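Local coordinates for protein 6-aminohexanoate-cyclic-dimer hydrolase (Arthrobacter sp., PDB 3A2Q) that hydrolyses the cyclic dimer of 6-aminohexanoate, a nylon-6 by-product, opening one amide bond to give the linear dimer, at residues A243-P246 with S252-P255. The protein carries 1 engineered substitution. Residues are numbered along the deposited sequence; the frame is centred on the assembly and turned at random.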
# COMPACT_ATOMS: atom_id res chain seq x y z
N ALA A 243 -16.05 14.52 2.14
CA ALA A 243 -15.36 15.66 2.71
C ALA A 243 -16.04 16.91 2.16
O ALA A 243 -16.56 16.90 1.04
CB ALA A 243 -13.89 15.65 2.31
N SER A 244 -16.02 17.99 2.93
CA SER A 244 -16.66 19.23 2.51
C SER A 244 -15.80 20.03 1.54
O SER A 244 -16.31 20.86 0.77
CB SER A 244 -16.97 20.09 3.74
OG SER A 244 -15.79 20.32 4.49
N ARG A 245 -14.50 19.78 1.56
CA ARG A 245 -13.56 20.51 0.71
C ARG A 245 -12.56 19.53 0.10
O ARG A 245 -12.34 18.44 0.63
CB ARG A 245 -12.81 21.51 1.58
CG ARG A 245 -12.50 22.84 0.92
CD ARG A 245 -11.53 23.62 1.80
NE ARG A 245 -11.82 23.49 3.22
CZ ARG A 245 -12.91 23.97 3.82
NH1 ARG A 245 -13.83 24.61 3.11
NH2 ARG A 245 -13.08 23.80 5.12
N PRO A 246 -11.94 19.90 -1.04
CA PRO A 246 -10.96 18.98 -1.63
C PRO A 246 -9.80 18.84 -0.66
O PRO A 246 -9.46 19.78 0.05
CB PRO A 246 -10.57 19.67 -2.93
CG PRO A 246 -11.78 20.51 -3.26
CD PRO A 246 -12.18 21.05 -1.92
N SER A 252 -3.87 22.24 4.69
CA SER A 252 -3.22 23.35 5.38
C SER A 252 -4.02 23.94 6.54
O SER A 252 -3.55 24.83 7.24
CB SER A 252 -2.87 24.45 4.38
OG SER A 252 -4.01 24.83 3.62
N GLU A 253 -5.23 23.44 6.75
CA GLU A 253 -6.07 23.93 7.83
C GLU A 253 -5.57 23.44 9.18
O GLU A 253 -5.07 22.32 9.30
CB GLU A 253 -7.52 23.49 7.61
CG GLU A 253 -8.21 24.22 6.47
CD GLU A 253 -9.55 23.62 6.11
OE1 GLU A 253 -10.37 23.39 7.02
OE2 GLU A 253 -9.78 23.37 4.91
N ASN A 254 -5.69 24.29 10.20
CA ASN A 254 -5.24 23.94 11.54
C ASN A 254 -6.33 23.13 12.23
O ASN A 254 -7.41 23.63 12.50
CB ASN A 254 -4.94 25.21 12.34
CG ASN A 254 -4.20 24.92 13.63
OD1 ASN A 254 -4.66 24.15 14.47
ND2 ASN A 254 -3.04 25.55 13.79
N PRO A 255 -6.04 21.86 12.53
CA PRO A 255 -7.00 20.97 13.20
C PRO A 255 -7.18 21.28 14.68
O PRO A 255 -8.14 20.84 15.30
CB PRO A 255 -6.39 19.59 12.99
CG PRO A 255 -4.92 19.87 12.97
CD PRO A 255 -4.83 21.12 12.13
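With CG of Glu253 anti to its own carbonyl carbon (chi1 -72°) and the chain extended beyond it, the carboxylate reaches out to meet Arg245, whose side chain arrives from the opposite direction and bends at chi3 (-40°) to bring NE round to the carboxylate. The two form a salt bridge joined through the NE side of the guanidinium. Arg245 NE donates to Glu253 OE2 over 2.7 Å, reaching that oxygen on its syn side but somewhat above the carboxylate plane, and the hydrogen bond is clearly bent. A second, weak bond runs from Arg245 NH2 to Glu253 OE1 at 3.3 Å. Because the guanidinium and carboxylate planes are turned 54° apart, the pair is a twisted, uneven version of the two-pronged arginine-carboxylate bridge. In this amidase-family chain the bridge spans the short helix 247-250, with Pro246 at the N-cap position right before it, and so ties together the loops entering and leaving that helix, just ahead of strand 259-262. The backbones stay well apart, with Arg245 CA and Glu253 CA separated by 10.9 Å. Glu253 also touches Gln465 of helix 460-473, and Pro255 packs on Leu462 of that helix. Replacing Glu253 by alanine is likely to leave the guanidinium without this carboxylate and freer to turn at the protein surface.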